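Local structure of cruciform cutting endonuclease 1, mitochondrial (Schizosaccharomyces pombe, 1KCF) at residues G48-S53 against W85-Q90; N79-Q84 against F102-E107; R120-I125 against V221-D226. The protein resolves Holliday junctions by cutting four-way DNA junctions at the point of strand exchange, an activity that seems to be important for maintaining mitochondrial DNA. One frame throughout, in Å; residues are numbered along the deposited sequence.

Contact 1: G48-S53 against W85-Q90; sequences GIKNFS and WTEDFQ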
loop_
_atom_site.group_PDB
_atom_site.type_symbol
_atom_site.label_atom_id
_atom_site.label_comp_id
_atom_site.label_asym_id
_atom_site.label_seq_id
_atom_site.Cartn_x
_atom_site.Cartn_y
_atom_site.Cartn_z
ATOM N N GLY A 48 -0.488 -11.488 5.997
ATOM C CA GLY A 48 0.823 -12.059 6.222
ATOM C C GLY A 48 1.271 -12.579 4.873
ATOM O O GLY A 48 0.443 -12.758 3.981
ATOM N N ILE A 49 2.562 -12.811 4.695
ATOM C CA ILE A 49 3.036 -13.319 3.416
ATOM C C ILE A 49 3.302 -14.818 3.507
ATOM O O ILE A 49 2.771 -15.595 2.717
ATOM C CB ILE A 49 4.306 -12.570 2.962
ATOM C CG1 ILE A 49 3.968 -11.090 2.758
ATOM C CG2 ILE A 49 4.838 -13.169 1.667
ATOM C CD1 ILE A 49 5.150 -10.221 2.391
ATOM N N LYS A 50 4.098 -15.229 4.486
ATOM C CA LYS A 50 4.397 -16.644 4.632
ATOM C C LYS A 50 3.325 -17.370 5.434
ATOM O O LYS A 50 3.319 -18.600 5.504
ATOM C CB LYS A 50 5.784 -16.830 5.258
ATOM C CG LYS A 50 6.902 -16.303 4.357
ATOM C CD LYS A 50 8.286 -16.647 4.872
ATOM C CE LYS A 50 9.361 -16.095 3.936
ATOM N NZ LYS A 50 10.744 -16.446 4.374
ATOM N N ASN A 51 2.413 -16.607 6.034
ATOM C CA ASN A 51 1.320 -17.199 6.797
ATOM C C ASN A 51 0.017 -16.434 6.578
ATOM O O ASN A 51 -0.672 -16.044 7.528
ATOM C CB ASN A 51 1.650 -17.264 8.294
ATOM C CG ASN A 51 1.804 -15.899 8.926
ATOM O OD1 ASN A 51 1.794 -15.775 10.150
ATOM N ND2 ASN A 51 1.957 -14.869 8.103
ATOM N N PHE A 52 -0.304 -16.212 5.310
ATOM C CA PHE A 52 -1.530 -15.525 4.934
ATOM C C PHE A 52 -2.654 -16.454 5.365
ATOM O O PHE A 52 -2.645 -17.638 5.039
ATOM C CB PHE A 52 -1.571 -15.325 3.415
ATOM C CG PHE A 52 -2.812 -14.630 2.918
ATOM C CD1 PHE A 52 -2.912 -13.244 2.953
ATOM C CD2 PHE A 52 -3.875 -15.364 2.406
ATOM C CE1 PHE A 52 -4.056 -12.598 2.480
ATOM C CE2 PHE A 52 -5.021 -14.732 1.933
ATOM C CZ PHE A 52 -5.113 -13.346 1.968
ATOM N N SER A 53 -3.613 -15.934 6.115
ATOM C CA SER A 53 -4.719 -16.767 6.556
ATOM C C SER A 53 -6.049 -16.123 6.188
ATOM O O SER A 53 -6.168 -14.902 6.173
ATOM C CB SER A 53 -4.652 -16.988 8.066
ATOM O OG SER A 53 -5.677 -17.870 8.488
ATOM N N TRP A 85 4.600 -16.769 -6.955
ATOM C CA TRP A 85 5.301 -15.528 -6.682
ATOM C C TRP A 85 6.658 -15.784 -6.041
ATOM O O TRP A 85 6.766 -16.521 -5.064
ATOM C CB TRP A 85 4.456 -14.661 -5.752
ATOM C CG TRP A 85 5.065 -13.339 -5.432
ATOM C CD1 TRP A 85 5.184 -12.269 -6.265
ATOM C CD2 TRP A 85 5.618 -12.934 -4.174
ATOM N NE1 TRP A 85 5.773 -11.216 -5.604
ATOM C CE2 TRP A 85 6.050 -11.600 -4.317
ATOM C CE3 TRP A 85 5.788 -13.570 -2.938
ATOM C CZ2 TRP A 85 6.639 -10.886 -3.272
ATOM C CZ3 TRP A 85 6.376 -12.861 -1.896
ATOM C CH2 TRP A 85 6.794 -11.532 -2.071
ATOM N N THR A 86 7.688 -15.163 -6.599
ATOM C CA THR A 86 9.037 -15.315 -6.080
ATOM C C THR A 86 9.285 -14.250 -5.021
ATOM O O THR A 86 9.061 -13.063 -5.261
ATOM C CB THR A 86 10.080 -15.179 -7.207
ATOM O OG1 THR A 86 9.877 -16.224 -8.166
ATOM C CG2 THR A 86 11.489 -15.282 -6.648
ATOM N N GLU A 87 9.747 -14.680 -3.851
ATOM C CA GLU A 87 10.011 -13.760 -2.756
ATOM C C GLU A 87 10.859 -12.584 -3.223
ATOM O O GLU A 87 11.973 -12.760 -3.712
ATOM C CB GLU A 87 10.713 -14.489 -1.605
ATOM C CG GLU A 87 10.565 -13.796 -0.256
ATOM C CD GLU A 87 11.096 -14.629 0.898
ATOM O OE1 GLU A 87 10.921 -15.866 0.875
ATOM O OE2 GLU A 87 11.674 -14.045 1.840
ATOM N N ASP A 88 10.308 -11.385 -3.078
ATOM C CA ASP A 88 10.977 -10.148 -3.465
ATOM C C ASP A 88 10.096 -9.031 -2.927
ATOM O O ASP A 88 8.969 -8.846 -3.386
ATOM C CB ASP A 88 11.073 -10.038 -4.987
ATOM C CG ASP A 88 11.874 -8.827 -5.434
ATOM O OD1 ASP A 88 11.881 -7.809 -4.711
ATOM O OD2 ASP A 88 12.487 -8.887 -6.520
ATOM N N PHE A 89 10.607 -8.284 -1.958
ATOM C CA PHE A 89 9.827 -7.220 -1.355
ATOM C C PHE A 89 10.039 -5.848 -1.980
ATOM O O PHE A 89 9.934 -4.818 -1.311
ATOM C CB PHE A 89 10.098 -7.192 0.147
ATOM C CG PHE A 89 9.952 -8.541 0.798
ATOM C CD1 PHE A 89 11.072 -9.284 1.146
ATOM C CD2 PHE A 89 8.691 -9.084 1.019
ATOM C CE1 PHE A 89 10.944 -10.550 1.703
ATOM C CE2 PHE A 89 8.551 -10.352 1.576
ATOM C CZ PHE A 89 9.681 -11.087 1.919
ATOM N N GLN A 90 10.333 -5.848 -3.276
ATOM C CA GLN A 90 10.521 -4.613 -4.021
ATOM C C GLN A 90 9.118 -4.131 -4.402
ATOM O O GLN A 90 8.272 -4.930 -4.801
ATOM C CB GLN A 90 11.350 -4.878 -5.271
#

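Contact 2: N79-Q84 against F102-E107; sequences NGLDIQ and FNTLHE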
loop_
_atom_site.group_PDB
_atom_site.type_symbol
_atom_site.label_atom_id
_atom_site.label_comp_id
_atom_site.label_asym_id
_atom_site.label_seq_id
_atom_site.Cartn_x
_atom_site.Cartn_y
_atom_site.Cartn_z
ATOM N N ASN A 79 1.004 -23.109 -2.903
ATOM C CA ASN A 79 -0.099 -22.937 -1.968
ATOM C C ASN A 79 -1.453 -23.195 -2.609
ATOM O O ASN A 79 -1.571 -23.253 -3.830
ATOM C CB ASN A 79 -0.055 -21.521 -1.398
ATOM C CG ASN A 79 -0.047 -20.465 -2.485
ATOM O OD1 ASN A 79 -1.075 -20.183 -3.099
ATOM N ND2 ASN A 79 1.121 -19.890 -2.739
ATOM N N GLY A 80 -2.475 -23.337 -1.770
ATOM C CA GLY A 80 -3.817 -23.596 -2.257
ATOM C C GLY A 80 -4.451 -22.477 -3.061
ATOM O O GLY A 80 -5.433 -22.707 -3.763
ATOM N N LEU A 81 -3.906 -21.267 -2.966
ATOM C CA LEU A 81 -4.458 -20.141 -3.711
ATOM C C LEU A 81 -3.909 -20.082 -5.131
ATOM O O LEU A 81 -4.242 -19.180 -5.901
ATOM C CB LEU A 81 -4.169 -18.823 -2.984
ATOM C CG LEU A 81 -4.964 -18.617 -1.689
ATOM C CD1 LEU A 81 -4.543 -17.320 -1.010
ATOM C CD2 LEU A 81 -6.453 -18.595 -2.010
ATOM N N ASP A 82 -3.063 -21.049 -5.471
ATOM C CA ASP A 82 -2.471 -21.117 -6.801
ATOM C C ASP A 82 -1.782 -19.808 -7.171
ATOM O O ASP A 82 -1.991 -19.268 -8.256
ATOM C CB ASP A 82 -3.549 -21.455 -7.831
ATOM N N ILE A 83 -0.957 -19.303 -6.263
ATOM C CA ILE A 83 -0.238 -18.059 -6.495
ATOM C C ILE A 83 1.249 -18.336 -6.678
ATOM O O ILE A 83 1.926 -18.818 -5.770
ATOM C CB ILE A 83 -0.455 -17.074 -5.319
ATOM C CG1 ILE A 83 -1.910 -16.600 -5.319
ATOM C CG2 ILE A 83 0.493 -15.887 -5.430
ATOM C CD1 ILE A 83 -2.272 -15.710 -4.163
ATOM N N GLN A 84 1.745 -18.041 -7.874
ATOM C CA GLN A 84 3.148 -18.248 -8.195
ATOM C C GLN A 84 3.848 -16.912 -8.039
ATOM O O GLN A 84 3.709 -16.026 -8.879
ATOM C CB GLN A 84 3.288 -18.760 -9.620
ATOM N N PHE A 102 -5.419 -10.305 -4.977
ATOM C CA PHE A 102 -6.672 -9.578 -5.126
ATOM C C PHE A 102 -7.615 -10.310 -6.081
ATOM O O PHE A 102 -8.774 -10.556 -5.749
ATOM C CB PHE A 102 -6.398 -8.172 -5.655
ATOM C CG PHE A 102 -7.625 -7.312 -5.761
ATOM C CD1 PHE A 102 -8.134 -6.665 -4.639
ATOM C CD2 PHE A 102 -8.278 -7.157 -6.980
ATOM C CE1 PHE A 102 -9.279 -5.873 -4.731
ATOM C CE2 PHE A 102 -9.422 -6.371 -7.086
ATOM C CZ PHE A 102 -9.926 -5.727 -5.960
ATOM N N ASN A 103 -7.112 -10.658 -7.263
ATOM C CA ASN A 103 -7.927 -11.351 -8.255
ATOM C C ASN A 103 -8.313 -12.743 -7.802
ATOM O O ASN A 103 -9.458 -13.156 -7.963
ATOM C CB ASN A 103 -7.190 -11.480 -9.594
ATOM C CG ASN A 103 -6.846 -10.146 -10.201
ATOM O OD1 ASN A 103 -7.526 -9.149 -9.966
ATOM N ND2 ASN A 103 -5.789 -10.119 -11.004
ATOM N N THR A 104 -7.354 -13.471 -7.243
ATOM C CA THR A 104 -7.613 -14.832 -6.801
ATOM C C THR A 104 -8.684 -14.910 -5.722
ATOM O O THR A 104 -9.492 -15.836 -5.720
ATOM C CB THR A 104 -6.328 -15.508 -6.290
ATOM O OG1 THR A 104 -5.317 -15.427 -7.301
ATOM C CG2 THR A 104 -6.587 -16.973 -5.975
ATOM N N LEU A 105 -8.696 -13.947 -4.805
ATOM C CA LEU A 105 -9.696 -13.957 -3.738
ATOM C C LEU A 105 -11.096 -13.576 -4.250
ATOM O O LEU A 105 -12.101 -14.089 -3.756
ATOM C CB LEU A 105 -9.279 -13.009 -2.603
ATOM C CG LEU A 105 -7.957 -13.286 -1.866
ATOM C CD1 LEU A 105 -7.712 -12.186 -0.843
ATOM C CD2 LEU A 105 -7.992 -14.648 -1.184
ATOM N N HIS A 106 -11.160 -12.682 -5.236
ATOM C CA HIS A 106 -12.446 -12.254 -5.791
ATOM C C HIS A 106 -13.077 -13.315 -6.681
ATOM O O HIS A 106 -14.286 -13.540 -6.633
ATOM C CB HIS A 106 -12.282 -10.960 -6.594
ATOM C CG HIS A 106 -12.262 -9.724 -5.748
ATOM N ND1 HIS A 106 -13.380 -9.255 -5.093
ATOM C CD2 HIS A 106 -11.253 -8.882 -5.423
ATOM C CE1 HIS A 106 -13.060 -8.178 -4.398
ATOM N NE2 HIS A 106 -11.774 -7.930 -4.581
ATOM N N GLU A 107 -12.247 -13.969 -7.485
ATOM C CA GLU A 107 -12.714 -14.995 -8.405
ATOM C C GLU A 107 -13.073 -16.292 -7.701
ATOM O O GLU A 107 -13.977 -17.012 -8.127
ATOM C CB GLU A 107 -11.646 -15.262 -9.464
#

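Contact 3: R120-I125 against V221-D226; sequences RYRSGI and VEFKKD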
loop_
_atom_site.group_PDB
_atom_site.type_symbol
_atom_site.label_atom_id
_atom_site.label_comp_id
_atom_site.label_asym_id
_atom_site.label_seq_id
_atom_site.Cartn_x
_atom_site.Cartn_y
_atom_site.Cartn_z
ATOM N N ARG A 120 -0.861 -11.707 13.605
ATOM C CA ARG A 120 -0.121 -11.429 14.830
ATOM C C ARG A 120 1.366 -11.613 14.527
ATOM O O ARG A 120 1.757 -12.599 13.913
ATOM C CB ARG A 120 -0.550 -12.390 15.929
ATOM N N TYR A 121 2.189 -10.659 14.938
ATOM C CA TYR A 121 3.626 -10.770 14.702
ATOM C C TYR A 121 4.253 -11.904 15.525
ATOM O O TYR A 121 3.858 -12.147 16.666
ATOM C CB TYR A 121 4.339 -9.462 15.058
ATOM C CG TYR A 121 5.848 -9.562 14.974
ATOM C CD1 TYR A 121 6.502 -9.552 13.739
ATOM C CD2 TYR A 121 6.624 -9.696 16.128
ATOM C CE1 TYR A 121 7.892 -9.675 13.658
ATOM C CE2 TYR A 121 8.013 -9.820 16.061
ATOM C CZ TYR A 121 8.642 -9.808 14.823
ATOM O OH TYR A 121 10.011 -9.922 14.749
ATOM N N ARG A 122 5.216 -12.596 14.924
ATOM C CA ARG A 122 5.958 -13.672 15.583
ATOM C C ARG A 122 7.428 -13.425 15.278
ATOM O O ARG A 122 7.797 -13.309 14.113
ATOM C CB ARG A 122 5.571 -15.044 15.037
ATOM C CG ARG A 122 4.260 -15.573 15.537
ATOM C CD ARG A 122 4.273 -17.091 15.560
ATOM N NE ARG A 122 2.925 -17.626 15.717
ATOM C CZ ARG A 122 2.030 -17.682 14.734
ATOM N NH1 ARG A 122 2.347 -17.241 13.523
ATOM N NH2 ARG A 122 0.820 -18.176 14.963
ATOM N N SER A 123 8.267 -13.364 16.309
ATOM C CA SER A 123 9.685 -13.087 16.099
ATOM C C SER A 123 10.378 -14.088 15.183
ATOM O O SER A 123 11.400 -13.775 14.583
ATOM C CB SER A 123 10.430 -12.985 17.447
ATOM O OG SER A 123 10.468 -14.218 18.153
ATOM N N GLY A 124 9.815 -15.283 15.057
ATOM C CA GLY A 124 10.415 -16.291 14.201
ATOM C C GLY A 124 10.222 -16.050 12.711
ATOM O O GLY A 124 11.049 -16.476 11.904
ATOM N N ILE A 125 9.138 -15.370 12.343
ATOM C CA ILE A 125 8.845 -15.098 10.939
ATOM C C ILE A 125 9.794 -14.091 10.304
ATOM O O ILE A 125 10.337 -14.339 9.231
ATOM C CB ILE A 125 7.383 -14.613 10.755
ATOM C CG1 ILE A 125 6.442 -15.819 10.786
ATOM C CG2 ILE A 125 7.221 -13.857 9.430
ATOM C CD1 ILE A 125 4.976 -15.470 10.650
ATOM N N VAL A 221 3.220 -28.873 11.579
ATOM C CA VAL A 221 3.742 -27.627 11.037
ATOM C C VAL A 221 3.707 -26.470 12.037
ATOM O O VAL A 221 3.137 -26.573 13.126
ATOM C CB VAL A 221 2.976 -27.211 9.761
ATOM C CG1 VAL A 221 3.760 -26.153 8.998
ATOM C CG2 VAL A 221 2.736 -28.426 8.882
ATOM N N GLU A 222 4.321 -25.366 11.633
ATOM C CA GLU A 222 4.444 -24.164 12.445
ATOM C C GLU A 222 3.180 -23.321 12.610
ATOM O O GLU A 222 2.758 -22.627 11.682
ATOM C CB GLU A 222 5.551 -23.291 11.848
ATOM C CG GLU A 222 6.788 -24.080 11.433
ATOM C CD GLU A 222 7.412 -23.555 10.150
ATOM O OE1 GLU A 222 6.701 -23.506 9.122
ATOM O OE2 GLU A 222 8.609 -23.197 10.166
ATOM N N PHE A 223 2.590 -23.385 13.799
ATOM C CA PHE A 223 1.406 -22.599 14.141
ATOM C C PHE A 223 0.277 -22.576 13.108
ATOM O O PHE A 223 -0.415 -21.565 12.974
ATOM C CB PHE A 223 1.815 -21.148 14.446
ATOM C CG PHE A 223 3.025 -21.025 15.331
ATOM C CD1 PHE A 223 4.308 -21.076 14.793
ATOM C CD2 PHE A 223 2.883 -20.868 16.707
ATOM C CE1 PHE A 223 5.435 -20.979 15.614
ATOM C CE2 PHE A 223 4.002 -20.768 17.539
ATOM C CZ PHE A 223 5.281 -20.821 16.989
ATOM N N LYS A 224 0.087 -23.673 12.383
ATOM C CA LYS A 224 -0.974 -23.744 11.381
ATOM C C LYS A 224 -2.336 -23.507 12.031
ATOM O O LYS A 224 -3.097 -22.638 11.606
ATOM C CB LYS A 224 -0.962 -25.105 10.695
ATOM N N LYS A 225 -2.631 -24.297 13.060
ATOM C CA LYS A 225 -3.892 -24.201 13.791
ATOM C C LYS A 225 -4.078 -22.807 14.385
ATOM O O LYS A 225 -5.182 -22.259 14.378
ATOM C CB LYS A 225 -3.922 -25.236 14.919
ATOM C CG LYS A 225 -3.886 -26.682 14.460
ATOM C CD LYS A 225 -5.264 -27.319 14.507
ATOM C CE LYS A 225 -5.760 -27.447 15.935
ATOM N NZ LYS A 225 -7.035 -28.218 16.012
ATOM N N ASP A 226 -2.997 -22.242 14.911
ATOM C CA ASP A 226 -3.047 -20.919 15.515
ATOM C C ASP A 226 -3.388 -19.856 14.481
ATOM O O ASP A 226 -4.188 -18.964 14.746
ATOM C CB ASP A 226 -1.706 -20.600 16.171
ATOM C CG ASP A 226 -1.332 -21.611 17.237
ATOM O OD1 ASP A 226 -1.794 -21.462 18.388
ATOM O OD2 ASP A 226 -0.593 -22.570 16.916
#

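Contact 1: G48-S53 against W85-Q90
I49 meets two aromatic side chains of 85-90, W85 and F89, with different branches, and tracing it outward shows how one branched side chain can serve both neighbours. The bond from CA to CB heads toward 85-90, and at CB the chain divides. The methyl CG2 lies 3.9 Å from W85 CZ3, approaching the indole obliquely, and the two side chains run at about a right angle to each other. The other branch has CG1 anti to the carbonyl carbon (chi1 -62°) and continues fully extended (chi2 176°), which carries CD1 to F89. There CD1 comes within 3.5 Å of F89 CE2, at the ring's edge and near its plane; F89 CD2 follows at 4.0 Å from CD1.

Beside these apolar contacts lies a charged one. K50 is extended to its end, and its NZ stands 3.6 Å from both OE1 and OE2 of E87. This is a loose salt bridge shared by the carboxylate oxygens, and no hydrogen bond accompanies it. K50 CE approaches E87 OE1 as well, at 3.4 Å.

E87 CA rests over one face of the W85 indole, offset toward its rim, and the indole NE1 donates to S93 O. D88 OD1 accepts from Q90 N at 2.9 Å, an Asx turn that leads the chain into Q90, the N-cap of helix 91-109.

Segment 48-53 makes the turn after strand 42-47, just past the magnesium ligand D46, and enters strand 52-59, while 85-90 is the approach to helix 91-109. L97 of that helix meets W85, R134 of helix 128-151 touches both I49 and F89, and a backbone bond ties I49 to L75 beyond strand 65-73.

Contact 2: N79-Q84 against F102-E107
T104 meets the loop with its methyl: CG2 lies 3.2 Å from L81 O, a close carbon-to-oxygen approach. The orientation of the threonine accounts for this. With CG2 anti to the backbone N and OG1 anti to the carbonyl carbon (chi1 -54°), the two branches face different partners. OG1 bonds back to Q100 O one helical turn earlier, so the hydroxyl is satisfied within its own helix, and I83 CG1 merely packs against it at 4.1 Å, the two side chains set obliquely. An alanine at T104 would lack both branches and is likely to open a gap under L81 O and deprive Q100 O of its hydroxyl partner.

The bond from CA to CB of L81 is directed toward the helix, and its CD2 meets L105 CD2 at 4.3 Å. The CB of L105 is not aimed at the loop, but the end of the side chain reaches it.

The loop keeps its shape through N79. A type I turn runs from N79 to D82, closed by D82 N to N79 O at 3.1 Å. The side chain of N79 adds a second clasp: its OD1 accepts from I83 N at 3.3 Å, with the donor tilted 28° from the carbonyl plane, and weakly from L81 N. The N79 carboxamide thus bonds to the backbone of both residues that face the helix.

Strand 65-73, helix 91-109 and strand 113-118, the last parallel to the first, form a beta-alpha-beta crossover that passes over strands 52-59 and 42-47. This contact folds the connecting loop back onto the crossover helix, within the RNase H-like fold shared by the RuvC resolvase family.

Contact 3: R120-I125 against V221-D226
R122 lays its guanidinium on the ring of F223 in an offset stack, the centres 4.1 Å apart and the planes 28° from parallel. The side chains run antiparallel alongside one another, so each part of the arginine finds a different part of the phenylalanine. The CH-pi component comes first: R122 CD sits almost exactly above the F223 centroid, at 3.9 Å. The cation-pi component is displaced, since R122 CZ lies 35° off the ring normal, toward the CB end. The arginine is extended from CG to NE, then turns at its last torsion (chi4 77°), bringing NH2 to 3.2 Å from F223 CB, which lies over one face of the guanidinium.

A van der Waals contact comes from D226, whose CB lies at the guanidinium edge, 3.7 Å from R122 NH2.

The charge interactions are finished outside the two segments. R122 NH2 forms a salt bridge with D227 OD1, whereas D226 OD2 stays 5.0 Å from that NH2.

This surface contact borders the magnesium site, with the side chain of R122 about 9 Å from that of D46 and the side chain of D226 about 7 Å from that of D230. F223 is the N-cap residue of helix 224-253, which carries D230. R122 belongs to the loop between strand 113-118 and helix 128-151, and R191 of helix 191-200 touches both R122 and D226.

How the contacts relate
From the N terminus, the chain first turns through 48-53, at the tip of the hairpin that follows D46. Contact 1 then closes a loop holding strands 52-59 and 65-73. Before that loop is complete, 79-84 has begun contact 2, which closes on helix 91-109; the two therefore cross. They also touch, through F52 packing on L81 and L105. Contact 3 opens only afterwards, in series, and spans some 95 residues to the start of helix 224-253. It reaches contact 1 through N51, which packs against I125 and R122, but stays about 12 Å from contact 2 at nearest atoms. Segment 48-53 thus touches both other contacts, F52 at helix 91-109 and N51 at the loop carrying R122.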